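Local structure of galactose-1-phosphate uridylyltransferase (Pyrobaculum aerophilum str. IM2, 6K9Z) at residues A29-C33 with L136-F140; G42-L46 with Q98-I102; K128-I132 with P244-I248. The protein probably transfers a uridylyl group between UDP-glucose and galactose 1-phosphate in carbohydrate metabolism, with a zinc ion bound near its nucleotide pocket. The protein carries 1 engineered substitution. Residues are numbered along the deposited sequence.

Contact 1: A29-C33 with L136-F140; sequences ACPFC and LTHPF. Engineered in segment 136-140: F140 (natural residue His). With ZN (zinc ion), chain C; UDP (uridine-5'-diphosphate), chain G.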
ATOM      1  N   ALA A  29     -21.204  18.819  13.319  1.00 39.24           N
ATOM      2  CA  ALA A  29     -21.649  19.678  12.193  1.00 36.51           C
ATOM      3  C   ALA A  29     -20.911  19.253  10.917  1.00 33.64           C
ATOM      4  O   ALA A  29     -19.752  18.823  11.044  1.00 34.70           O
ATOM      5  CB  ALA A  29     -21.390  21.127  12.515  1.00 37.04           C
ATOM      6  N   CYS A  30     -21.536  19.369   9.739  1.00 30.40           N
ATOM      7  CA  CYS A  30     -20.799  18.932   8.513  1.00 28.73           C
ATOM      8  C   CYS A  30     -20.049  20.129   7.935  1.00 27.65           C
ATOM      9  O   CYS A  30     -20.672  21.159   7.633  1.00 27.62           O
ATOM     10  CB  CYS A  30     -21.750  18.349   7.488  1.00 27.80           C
ATOM     11  SG  CYS A  30     -20.868  17.967   5.965  1.00 26.27           S
ATOM     12  N   PRO A  31     -18.703  20.037   7.748  1.00 27.64           N
ATOM     13  CA  PRO A  31     -17.914  21.173   7.220  1.00 28.21           C
ATOM     14  C   PRO A  31     -18.175  21.496   5.728  1.00 28.08           C
ATOM     15  O   PRO A  31     -17.760  22.608   5.233  1.00 28.26           O
ATOM     16  CB  PRO A  31     -16.451  20.715   7.439  1.00 27.59           C
ATOM     17  CG  PRO A  31     -16.524  19.209   7.310  1.00 27.03           C
ATOM     18  CD  PRO A  31     -17.868  18.845   7.963  1.00 27.64           C
ATOM     19  N   PHE A  32     -18.824  20.554   5.029  1.00 27.72           N
ATOM     20  CA  PHE A  32     -18.964  20.552   3.541  1.00 27.51           C
ATOM     21  C   PHE A  32     -20.398  20.869   3.115  1.00 28.01           C
ATOM     22  O   PHE A  32     -20.568  21.209   1.965  1.00 28.80           O
ATOM     23  CB  PHE A  32     -18.523  19.214   2.946  1.00 27.49           C
ATOM     24  CG  PHE A  32     -17.098  18.844   3.250  1.00 27.72           C
ATOM     25  CD1 PHE A  32     -16.130  19.828   3.427  1.00 27.97           C
ATOM     26  CD2 PHE A  32     -16.726  17.509   3.340  1.00 28.00           C
ATOM     27  CE1 PHE A  32     -14.817  19.468   3.699  1.00 28.16           C
ATOM     28  CE2 PHE A  32     -15.410  17.150   3.619  1.00 27.69           C
ATOM     29  CZ  PHE A  32     -14.461  18.139   3.787  1.00 27.72           C
ATOM     30  N   CYS A  33     -21.374  20.837   4.015  1.00 28.20           N
ATOM     31  CA  CYS A  33     -22.748  21.287   3.724  1.00 29.26           C
ATOM     32  C   CYS A  33     -22.776  22.803   3.410  1.00 31.56           C
ATOM     33  O   CYS A  33     -21.882  23.601   3.814  1.00 33.95           O
ATOM     34  CB  CYS A  33     -23.699  21.002   4.859  1.00 29.03           C
ATOM     35  SG  CYS A  33     -24.377  19.318   4.802  1.00 27.67           S
ATOM     36  N   LEU A 136     -16.238  11.348   7.489  1.00 32.73           N
ATOM     37  CA  LEU A 136     -17.192  12.388   7.007  1.00 33.79           C
ATOM     38  C   LEU A 136     -18.119  11.750   5.950  1.00 32.90           C
ATOM     39  O   LEU A 136     -17.614  11.141   5.014  1.00 31.66           O
ATOM     40  CB  LEU A 136     -16.418  13.578   6.427  1.00 35.09           C
ATOM     41  CG  LEU A 136     -15.594  14.412   7.403  1.00 37.67           C
ATOM     42  CD1 LEU A 136     -14.657  15.316   6.632  1.00 39.37           C
ATOM     43  CD2 LEU A 136     -16.461  15.245   8.339  1.00 40.40           C
ATOM     44  N   THR A 137     -19.434  11.928   6.056  1.00 33.40           N
ATOM     45  CA  THR A 137     -20.441  11.203   5.229  1.00 34.65           C
ATOM     46  C   THR A 137     -20.809  12.023   3.973  1.00 32.55           C
ATOM     47  O   THR A 137     -21.339  11.451   2.988  1.00 35.78           O
ATOM     48  CB  THR A 137     -21.618  10.790   6.120  1.00 37.56           C
ATOM     49  OG1 THR A 137     -22.144  11.880   6.900  1.00 40.93           O
ATOM     50  CG2 THR A 137     -21.178   9.707   7.089  1.00 39.28           C
ATOM     51  N   HIS A 138     -20.475  13.311   3.935  1.00 29.14           N
ATOM     52  CA  HIS A 138     -20.774  14.161   2.752  1.00 25.76           C
ATOM     53  C   HIS A 138     -19.915  13.694   1.594  1.00 24.07           C
ATOM     54  O   HIS A 138     -18.721  13.472   1.805  1.00 22.43           O
ATOM     55  CB  HIS A 138     -20.534  15.638   3.105  1.00 25.61           C
ATOM     56  CG  HIS A 138     -21.240  16.590   2.192  1.00 24.75           C
ATOM     57  ND1 HIS A 138     -22.264  17.384   2.595  1.00 24.40           N
ATOM     58  CD2 HIS A 138     -21.043  16.837   0.890  1.00 22.93           C
ATOM     59  CE1 HIS A 138     -22.676  18.134   1.584  1.00 24.76           C
ATOM     60  NE2 HIS A 138     -21.953  17.790   0.488  1.00 23.07           N
ATOM     61  N   PRO A 139     -20.497  13.502   0.376  1.00 22.93           N
ATOM     62  CA  PRO A 139     -19.736  13.086  -0.795  1.00 21.85           C
ATOM     63  C   PRO A 139     -18.650  14.113  -1.117  1.00 21.07           C
ATOM     64  O   PRO A 139     -18.952  15.281  -1.327  1.00 21.15           O
ATOM     65  CB  PRO A 139     -20.748  13.071  -1.939  1.00 22.12           C
ATOM     66  CG  PRO A 139     -22.042  12.829  -1.246  1.00 23.46           C
ATOM     67  CD  PRO A 139     -21.929  13.622   0.042  1.00 23.91           C
ATOM     68  N   PHE A 140     -17.416  13.638  -1.189  1.00 20.18           N
ATOM     69  CA  PHE A 140     -16.255  14.500  -1.526  1.00 19.71           C
ATOM     70  C   PHE A 140     -15.126  13.627  -2.070  1.00 19.18           C
ATOM     71  O   PHE A 140     -15.019  12.412  -1.773  1.00 18.93           O
ATOM     72  CB  PHE A 140     -15.773  15.343  -0.344  1.00 20.46           C
ATOM     73  CG  PHE A 140     -15.004  14.568   0.687  1.00 21.21           C
ATOM     74  CD1 PHE A 140     -15.677  13.859   1.663  1.00 22.80           C
ATOM     75  CD2 PHE A 140     -13.626  14.512   0.669  1.00 20.61           C
ATOM     76  CE1 PHE A 140     -14.986  13.117   2.606  1.00 23.48           C
ATOM     77  CE2 PHE A 140     -12.929  13.759   1.608  1.00 21.17           C
ATOM     78  CZ  PHE A 140     -13.611  13.057   2.563  1.00 22.74           C
TER
HETATM   79 ZN    ZN C 401     -22.701  17.754   4.634  1.00 24.16          ZN
HETATM   80  N1  UDP G 405     -11.383  18.030   5.996  1.00 50.53           N
HETATM   81  C2  UDP G 405     -11.419  19.424   5.852  1.00 52.26           C
HETATM   82  N3  UDP G 405     -12.072  20.188   6.722  1.00 57.61           N
HETATM   83  C4  UDP G 405     -12.661  19.630   7.758  1.00 56.78           C
HETATM   84  C5  UDP G 405     -12.633  18.278   7.963  1.00 54.31           C
HETATM   85  C6  UDP G 405     -11.963  17.500   7.051  1.00 53.88           C
HETATM   86  O2  UDP G 405     -10.913  20.002   4.935  1.00 48.25           O
HETATM   87  O4  UDP G 405     -13.265  20.328   8.552  1.00 61.04           O
HETATM   88  C1' UDP G 405     -10.645  17.142   5.121  1.00 47.06           C
HETATM   89  C2' UDP G 405      -9.611  16.566   6.089  1.00 46.67           C
HETATM   90  O2' UDP G 405      -8.629  17.430   6.617  1.00 41.24           O
HETATM   91  C3' UDP G 405      -9.000  15.448   5.302  1.00 40.06           C
HETATM   92  C4' UDP G 405     -10.167  14.914   4.592  1.00 46.27           C
HETATM   93  O4' UDP G 405     -11.204  15.893   4.738  1.00 46.95           O
HETATM   94  O3' UDP G 405      -7.988  15.825   4.432  1.00 40.37           O
HETATM   95  C5' UDP G 405     -10.253  13.607   5.360  1.00 54.67           C
HETATM   96  O5' UDP G 405      -9.081  12.777   5.149  1.00 63.43           O
HETATM   97  PA  UDP G 405      -7.530  12.823   5.710  1.00 71.02           P
HETATM   98  O1A UDP G 405      -7.416  13.309   7.138  1.00 68.71           O
HETATM   99  O2A UDP G 405      -7.109  11.389   5.688  1.00 62.26           O
HETATM  100  O3A UDP G 405      -6.699  13.725   4.631  1.00 38.42           O
HETATM  101  PB  UDP G 405      -5.322  14.448   4.624  1.00 21.82           P
HETATM  102  O1B UDP G 405      -5.533  15.374   5.653  1.00 41.19           O
HETATM  103  O2B UDP G 405      -5.113  15.029   3.289  1.00 24.22           O
HETATM  104  O3B UDP G 405      -4.339  13.505   5.003  1.00 35.69           O

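Contact 2: G42-L46 with Q98-I102; sequences GWDVL and QIKKI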
ATOM      1  N   GLY A  42     -25.580  28.324  -2.870  1.00 48.02           N
ATOM      2  CA  GLY A  42     -25.862  28.476  -4.314  1.00 46.49           C
ATOM      3  C   GLY A  42     -24.836  27.839  -5.238  1.00 42.27           C
ATOM      4  O   GLY A  42     -24.707  28.314  -6.380  1.00 44.73           O
ATOM      5  N   TRP A  43     -24.133  26.805  -4.774  1.00 37.86           N
ATOM      6  CA  TRP A  43     -23.099  26.126  -5.601  1.00 34.36           C
ATOM      7  C   TRP A  43     -23.500  24.676  -5.898  1.00 32.21           C
ATOM      8  O   TRP A  43     -24.190  24.067  -5.065  1.00 31.20           O
ATOM      9  CB  TRP A  43     -21.739  26.177  -4.895  1.00 33.68           C
ATOM     10  CG  TRP A  43     -21.783  25.737  -3.464  1.00 34.20           C
ATOM     11  CD1 TRP A  43     -21.958  26.530  -2.370  1.00 36.65           C
ATOM     12  CD2 TRP A  43     -21.649  24.394  -2.964  1.00 33.77           C
ATOM     13  NE1 TRP A  43     -21.939  25.780  -1.226  1.00 37.38           N
ATOM     14  CE2 TRP A  43     -21.751  24.465  -1.558  1.00 35.06           C
ATOM     15  CE3 TRP A  43     -21.450  23.144  -3.560  1.00 32.04           C
ATOM     16  CZ2 TRP A  43     -21.660  23.336  -0.746  1.00 34.90           C
ATOM     17  CZ3 TRP A  43     -21.363  22.030  -2.757  1.00 31.81           C
ATOM     18  CH2 TRP A  43     -21.467  22.126  -1.370  1.00 33.56           C
ATOM     19  N   ASP A  44     -23.097  24.173  -7.069  1.00 29.93           N
ATOM     20  CA  ASP A  44     -23.339  22.767  -7.468  1.00 29.31           C
ATOM     21  C   ASP A  44     -22.125  21.958  -7.023  1.00 27.50           C
ATOM     22  O   ASP A  44     -22.324  20.777  -6.616  1.00 27.86           O
ATOM     23  CB  ASP A  44     -23.573  22.635  -8.981  1.00 29.96           C
ATOM     24  CG  ASP A  44     -24.939  23.120  -9.447  1.00 32.18           C
ATOM     25  OD1 ASP A  44     -25.923  22.923  -8.699  1.00 33.12           O
ATOM     26  OD2 ASP A  44     -25.005  23.668 -10.561  1.00 32.89           O
ATOM     27  N   VAL A  45     -20.922  22.536  -7.200  1.00 25.66           N
ATOM     28  CA  VAL A  45     -19.626  21.895  -6.854  1.00 24.31           C
ATOM     29  C   VAL A  45     -18.722  22.954  -6.246  1.00 24.72           C
ATOM     30  O   VAL A  45     -18.739  24.088  -6.697  1.00 24.56           O
ATOM     31  CB  VAL A  45     -18.955  21.237  -8.073  1.00 23.68           C
ATOM     32  CG1 VAL A  45     -17.579  20.707  -7.730  1.00 22.75           C
ATOM     33  CG2 VAL A  45     -19.829  20.143  -8.678  1.00 24.43           C
ATOM     34  N   LEU A  46     -17.981  22.578  -5.216  1.00 24.81           N
ATOM     35  CA  LEU A  46     -17.085  23.504  -4.514  1.00 26.26           C
ATOM     36  C   LEU A  46     -15.718  22.865  -4.391  1.00 25.87           C
ATOM     37  O   LEU A  46     -15.677  21.729  -3.950  1.00 25.80           O
ATOM     38  CB  LEU A  46     -17.699  23.740  -3.139  1.00 29.04           C
ATOM     39  CG  LEU A  46     -17.457  25.121  -2.584  1.00 32.50           C
ATOM     40  CD1 LEU A  46     -17.970  26.155  -3.567  1.00 33.90           C
ATOM     41  CD2 LEU A  46     -18.125  25.263  -1.225  1.00 34.47           C
ATOM     42  N   GLN A  98     -24.540  16.074 -12.873  1.00 21.95           N
ATOM     43  CA  GLN A  98     -23.823  16.541 -11.667  1.00 21.45           C
ATOM     44  C   GLN A  98     -22.384  15.978 -11.722  1.00 20.18           C
ATOM     45  O   GLN A  98     -21.468  16.723 -11.383  1.00 19.94           O
ATOM     46  CB  GLN A  98     -24.573  16.124 -10.406  1.00 21.68           C
ATOM     47  CG  GLN A  98     -23.883  16.576  -9.121  1.00 21.61           C
ATOM     48  CD  GLN A  98     -23.878  18.074  -8.916  1.00 22.45           C
ATOM     49  OE1 GLN A  98     -24.617  18.844  -9.562  1.00 23.56           O
ATOM     50  NE2 GLN A  98     -23.026  18.508  -8.002  1.00 22.03           N
ATOM     51  N   ILE A  99     -22.205  14.692 -12.079  1.00 19.65           N
ATOM     52  CA  ILE A  99     -20.851  14.074 -12.178  1.00 18.92           C
ATOM     53  C   ILE A  99     -20.081  14.861 -13.255  1.00 19.46           C
ATOM     54  O   ILE A  99     -18.913  15.159 -13.024  1.00 18.65           O
ATOM     55  CB  ILE A  99     -20.913  12.566 -12.444  1.00 18.70           C
ATOM     56  CG1 ILE A  99     -21.739  11.889 -11.349  1.00 19.21           C
ATOM     57  CG2 ILE A  99     -19.500  12.009 -12.585  1.00 17.91           C
ATOM     58  CD1 ILE A  99     -22.058  10.418 -11.592  1.00 19.60           C
ATOM     59  N   LYS A 100     -20.719  15.200 -14.386  1.00 20.39           N
ATOM     60  CA  LYS A 100     -20.052  16.008 -15.436  1.00 21.45           C
ATOM     61  C   LYS A 100     -19.569  17.359 -14.841  1.00 21.04           C
ATOM     62  O   LYS A 100     -18.407  17.759 -15.098  1.00 21.38           O
ATOM     63  CB  LYS A 100     -20.967  16.123 -16.659  1.00 23.84           C
ATOM     64  CG  LYS A 100     -20.349  16.875 -17.813  1.00 27.02           C
ATOM     65  CD  LYS A 100     -21.311  17.001 -19.020  1.00 30.05           C
ATOM     66  CE  LYS A 100     -20.758  17.764 -20.218  1.00 34.88           C
ATOM     67  NZ  LYS A 100     -19.262  17.763 -20.243  1.00 35.26           N
ATOM     68  N   LYS A 101     -20.379  18.020 -14.020  1.00 21.14           N
ATOM     69  CA  LYS A 101     -19.990  19.323 -13.412  1.00 21.73           C
ATOM     70  C   LYS A 101     -18.795  19.076 -12.482  1.00 19.96           C
ATOM     71  O   LYS A 101     -17.912  19.944 -12.422  1.00 19.95           O
ATOM     72  CB  LYS A 101     -21.144  19.955 -12.634  1.00 23.29           C
ATOM     73  CG  LYS A 101     -22.285  20.483 -13.481  1.00 25.65           C
ATOM     74  CD  LYS A 101     -23.443  20.962 -12.623  1.00 27.83           C
ATOM     75  CE  LYS A 101     -24.678  21.198 -13.453  1.00 30.91           C
ATOM     76  NZ  LYS A 101     -25.728  21.879 -12.657  1.00 33.81           N
ATOM     77  N   ILE A 102     -18.757  17.956 -11.758  1.00 18.63           N
ATOM     78  CA  ILE A 102     -17.606  17.667 -10.845  1.00 17.47           C
ATOM     79  C   ILE A 102     -16.317  17.550 -11.680  1.00 16.86           C
ATOM     80  O   ILE A 102     -15.311  18.223 -11.352  1.00 15.96           O
ATOM     81  CB  ILE A 102     -17.802  16.386 -10.015  1.00 17.56           C
ATOM     82  CG1 ILE A 102     -19.014  16.491  -9.087  1.00 18.17           C
ATOM     83  CG2 ILE A 102     -16.544  16.039  -9.285  1.00 16.89           C
ATOM     84  CD1 ILE A 102     -19.502  15.135  -8.617  1.00 18.37           C
TER
HETATM   85  O   HOH W   1     -26.411  20.303  -7.472  1.00 41.23           O

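Contact 3: K128-I132 with P244-I248; sequences KGKEI and PMPYI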
ATOM      1  N   LYS A 128     -13.826   6.058  -0.276  1.00 18.33           N
ATOM      2  CA  LYS A 128     -15.271   5.918   0.005  1.00 18.55           C
ATOM      3  C   LYS A 128     -15.459   4.763   0.974  1.00 19.02           C
ATOM      4  O   LYS A 128     -14.977   3.663   0.689  1.00 18.03           O
ATOM      5  CB  LYS A 128     -16.029   5.672  -1.308  1.00 19.51           C
ATOM      6  CG  LYS A 128     -17.537   5.703  -1.160  1.00 21.75           C
ATOM      7  CD  LYS A 128     -18.183   4.392  -0.735  1.00 24.05           C
ATOM      8  CE  LYS A 128     -19.697   4.475  -0.774  1.00 26.37           C
ATOM      9  NZ  LYS A 128     -20.311   3.124  -0.734  1.00 29.73           N
ATOM     10  N   GLY A 129     -16.087   5.031   2.106  1.00 20.15           N
ATOM     11  CA  GLY A 129     -16.472   3.974   3.043  1.00 22.30           C
ATOM     12  C   GLY A 129     -15.882   4.187   4.428  1.00 23.99           C
ATOM     13  O   GLY A 129     -14.668   4.390   4.579  1.00 23.83           O
ATOM     14  N   LYS A 130     -16.721   4.075   5.443  1.00 26.55           N
ATOM     15  CA  LYS A 130     -16.243   4.147   6.846  1.00 28.51           C
ATOM     16  C   LYS A 130     -15.157   3.059   7.065  1.00 28.85           C
ATOM     17  O   LYS A 130     -14.202   3.295   7.861  1.00 28.83           O
ATOM     18  CB  LYS A 130     -17.436   3.976   7.791  1.00 33.11           C
ATOM     19  CG  LYS A 130     -18.390   5.162   7.762  1.00 36.17           C
ATOM     20  CD  LYS A 130     -19.668   5.013   8.591  1.00 40.86           C
ATOM     21  CE  LYS A 130     -20.682   6.114   8.292  1.00 43.10           C
ATOM     22  NZ  LYS A 130     -21.726   6.196   9.345  1.00 46.90           N
ATOM     23  N   GLU A 131     -15.297   1.909   6.405  1.00 28.17           N
ATOM     24  CA  GLU A 131     -14.400   0.742   6.661  1.00 29.93           C
ATOM     25  C   GLU A 131     -12.957   1.024   6.227  1.00 28.02           C
ATOM     26  O   GLU A 131     -12.108   0.268   6.716  1.00 28.64           O
ATOM     27  CB  GLU A 131     -14.925  -0.528   5.987  1.00 31.57           C
ATOM     28  CG  GLU A 131     -16.071  -1.133   6.726  1.00 34.12           C
ATOM     29  CD  GLU A 131     -16.762  -2.244   5.965  1.00 35.52           C
ATOM     30  OE1 GLU A 131     -17.424  -1.912   5.013  1.00 34.87           O
ATOM     31  OE2 GLU A 131     -16.602  -3.436   6.353  1.00 37.56           O
ATOM     32  N   ILE A 132     -12.697   2.058   5.407  1.00 25.55           N
ATOM     33  CA  ILE A 132     -11.334   2.478   4.942  1.00 25.05           C
ATOM     34  C   ILE A 132     -10.996   3.892   5.439  1.00 24.82           C
ATOM     35  O   ILE A 132     -10.071   4.493   4.916  1.00 23.65           O
ATOM     36  CB  ILE A 132     -11.148   2.273   3.432  1.00 24.48           C
ATOM     37  CG1 ILE A 132     -12.045   3.201   2.612  1.00 24.13           C
ATOM     38  CG2 ILE A 132     -11.308   0.775   3.112  1.00 24.67           C
ATOM     39  CD1 ILE A 132     -11.502   3.512   1.254  1.00 24.01           C
ATOM     40  N   PRO A 244     -23.306  -1.882  -0.441  1.00 34.32           N
ATOM     41  CA  PRO A 244     -22.288  -0.961  -0.942  1.00 30.95           C
ATOM     42  C   PRO A 244     -20.904  -1.402  -0.469  1.00 28.31           C
ATOM     43  O   PRO A 244     -20.742  -1.888   0.624  1.00 28.06           O
ATOM     44  CB  PRO A 244     -22.662   0.402  -0.374  1.00 31.45           C
ATOM     45  CG  PRO A 244     -24.152   0.230  -0.099  1.00 33.38           C
ATOM     46  CD  PRO A 244     -24.277  -1.189   0.413  1.00 34.58           C
ATOM     47  N   MET A 245     -19.944  -1.243  -1.369  1.00 25.54           N
ATOM     48  CA  MET A 245     -18.534  -1.649  -1.188  1.00 24.21           C
ATOM     49  C   MET A 245     -17.691  -0.394  -0.969  1.00 21.87           C
ATOM     50  O   MET A 245     -17.756   0.568  -1.748  1.00 20.68           O
ATOM     51  CB  MET A 245     -18.054  -2.323  -2.477  1.00 23.36           C
ATOM     52  CG  MET A 245     -16.790  -2.978  -2.318  1.00 23.25           C
ATOM     53  SD  MET A 245     -16.178  -3.694  -3.826  1.00 20.94           S
ATOM     54  CE  MET A 245     -17.445  -4.890  -4.237  1.00 22.72           C
ATOM     55  N   PRO A 246     -16.825  -0.386   0.050  1.00 20.71           N
ATOM     56  CA  PRO A 246     -15.838   0.681   0.161  1.00 19.87           C
ATOM     57  C   PRO A 246     -14.895   0.568  -1.029  1.00 18.87           C
ATOM     58  O   PRO A 246     -14.543  -0.545  -1.513  1.00 18.47           O
ATOM     59  CB  PRO A 246     -15.127   0.425   1.492  1.00 20.54           C
ATOM     60  CG  PRO A 246     -15.392  -1.058   1.752  1.00 21.00           C
ATOM     61  CD  PRO A 246     -16.720  -1.389   1.111  1.00 21.81           C
ATOM     62  N   TYR A 247     -14.421   1.713  -1.497  1.00 17.47           N
ATOM     63  CA  TYR A 247     -13.468   1.694  -2.623  1.00 17.11           C
ATOM     64  C   TYR A 247     -12.573   2.930  -2.568  1.00 17.00           C
ATOM     65  O   TYR A 247     -12.878   3.945  -1.861  1.00 16.40           O
ATOM     66  CB  TYR A 247     -14.181   1.636  -3.978  1.00 17.11           C
ATOM     67  CG  TYR A 247     -14.978   2.865  -4.319  1.00 17.45           C
ATOM     68  CD1 TYR A 247     -14.358   3.954  -4.888  1.00 17.39           C
ATOM     69  CD2 TYR A 247     -16.326   2.939  -4.053  1.00 18.35           C
ATOM     70  CE1 TYR A 247     -15.045   5.115  -5.187  1.00 17.78           C
ATOM     71  CE2 TYR A 247     -17.040   4.094  -4.348  1.00 18.87           C
ATOM     72  CZ  TYR A 247     -16.387   5.183  -4.886  1.00 18.31           C
ATOM     73  OH  TYR A 247     -17.046   6.349  -5.138  1.00 19.05           O
ATOM     74  N   ILE A 248     -11.517   2.817  -3.369  1.00 16.56           N
ATOM     75  CA  ILE A 248     -10.506   3.856  -3.612  1.00 16.86           C
ATOM     76  C   ILE A 248     -10.553   4.127  -5.102  1.00 16.54           C
ATOM     77  O   ILE A 248     -10.589   3.174  -5.875  1.00 16.32           O
ATOM     78  CB  ILE A 248      -9.138   3.368  -3.177  1.00 18.97           C
ATOM     79  CG1 ILE A 248      -9.117   3.216  -1.653  1.00 19.79           C
ATOM     80  CG2 ILE A 248      -8.059   4.266  -3.716  1.00 19.29           C
ATOM     81  CD1 ILE A 248      -8.268   2.091  -1.174  1.00 21.54           C
TER
HETATM   82  O   HOH W   2     -19.916   1.246  -3.130  1.00 23.77           O

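Contact 1: A29-C33 with L136-F140
L136 opens the second segment with its side chain turned to the first one: its CD1 sits 3.6 Å from F32 CE2 and its CD2 3.9 Å from P31 CD. The same CD1 lies 3.5 Å from C6 of UDP, while P31 CB comes within 3.4 Å of UDP O4 and F32 CZ within 3.8 Å of UDP N1, so these three side chains form one apolar wall against the uracil. T137 turns aside, and its OG1 is hydrogen-bonded to NE2 of H86, whose ND1 is on the zinc. H138 is the metal ligand: its ND1 is 2.1 Å from ZN, and the SG atoms of C30 and C33 are each 2.3 Å from the ion, with H86 as the fourth ligand. F32 CB rests over the H138 ring in a CH-pi contact, 4.0 Å from the centroid, and on the far side of the ring from the metal NE2 is held by the backbone of T83. The cysteine loop is itself tightened by F32 N donating to C30 SG, 3.4 Å away. After P139, the engineered F140, histidine in the natural protein at the position predicted to carry the UMP intermediate, meets F32 obliquely, with ring centroids 5.2 Å apart. This is a Cys2His2 zinc site with a CxxC loop, built directly beside the nucleotide pocket.

Contact 2: G42-L46 with Q98-I102
D44 carries the strongest link, a salt bridge from its OD2 to K101 NZ at 2.8 Å, which ties the loop to an exposed edge of helix 96-114. One helical turn earlier, Q98 NE2 donates to D44 O over 2.7 Å, and the same amide nitrogen is also hydrogen-bonded to the backbone oxygen of E82. The CA-to-CB bond of Q98 runs sideways to the loop; the reach is achieved by the bend at chi2, near +68°, which brings the amide round to the D44 carbonyl. A water closes the polar group, donating to D44 OD1 at 2.9 Å and to Q98 OE1 at 3.1 Å, so OD2 and the main-chain O of D44 bond the helix directly, OD1 through the water.

Next to these bonds comes V45, whose CG2 packs 3.8 Å from I102 CG1 and 3.7 Å from Q98 NE2, and lies 4.2 Å from K101 CB, resting against all three residues. I102 in turn leans on V80 of strand 76-81, and L46, which does not touch the helix segment, pairs by backbone with V81 of that strand. The helix thus meets the loop just before it runs into strand 46-49.

Only 230 Å² is buried, at a partly exposed surface. The directional part of the contact is polar, made of a salt bridge, an amide-to-carbonyl hydrogen bond and a bridging water, with V45 supplying the main apolar patch beside it.

Contact 3: K128-I132 with P244-I248
Two backbone hydrogen bonds define the contact: K128 N donates to Y247 O at 2.8 Å and Y247 N to K128 O at 3.0 Å. Together they make K128 and Y247 an antiparallel hydrogen-bonded pair, with CA atoms 5.3 Å apart. Within the turn that follows, I132 N donates to G129 O at 3.2 Å across the short 3-10 segment 130-131.

The paired side chains share one face of the sheet. K128 CB sits over the Y247 ring, 3.7 Å from its centroid and 18° off the normal, a CH-pi contact. The ammonium end of the lysine goes on past P244, where NZ is 3.6 Å from CB, to a salt bridge with D89, and Y247 OH is hydrogen-bonded to the neighbouring D90. A water bridges the segments here as well, accepting from K128 NZ at 3.1 Å and donating to M245 O at 2.7 Å.

Apolar packing comes from P246 and I132. I132 CG2 is 4.2 Å from P246 CB, and I132 CD1 is 3.8 Å from I248 CG1. G129 has its CA just 4.4 Å from that of P246; a CB would clash with the proline ring, and at its backbone angles (phi 123°, psi 132°) would also be jammed against the carbonyl oxygen of K128. E131 hydrogen-bonds Y273, while I248 also packs on G284 of the second subunit.

Strand 121-128 belongs to the N-terminal half and strand 247-252 to the C-terminal one, so this pair lies at the seam joining the two HIT-like halves into one continuous antiparallel sheet, the half-barrel of this transferase.

All three contacts gather round the large antiparallel sheet. Contact 2 falls wholly between the segments of contact 1 along the chain, and contact 3 crosses contact 1, since 128-132 precedes 136-140 but pairs with a partner far beyond it. Contacts 1 and 2 have centres about 15 Å apart and touch through F32 O and W43 CH2, 3.6 Å apart; contacts 1 and 3, about 16 Å between centres, touch where T137 CG2 meets K130 CE at 3.8 Å. Contacts 2 and 3 have centres about 22 Å apart. Contact 1, with the zinc of C30, C33, H86 and H138, thus touches both others, at the corner of a roughly right-angled triangle of centres.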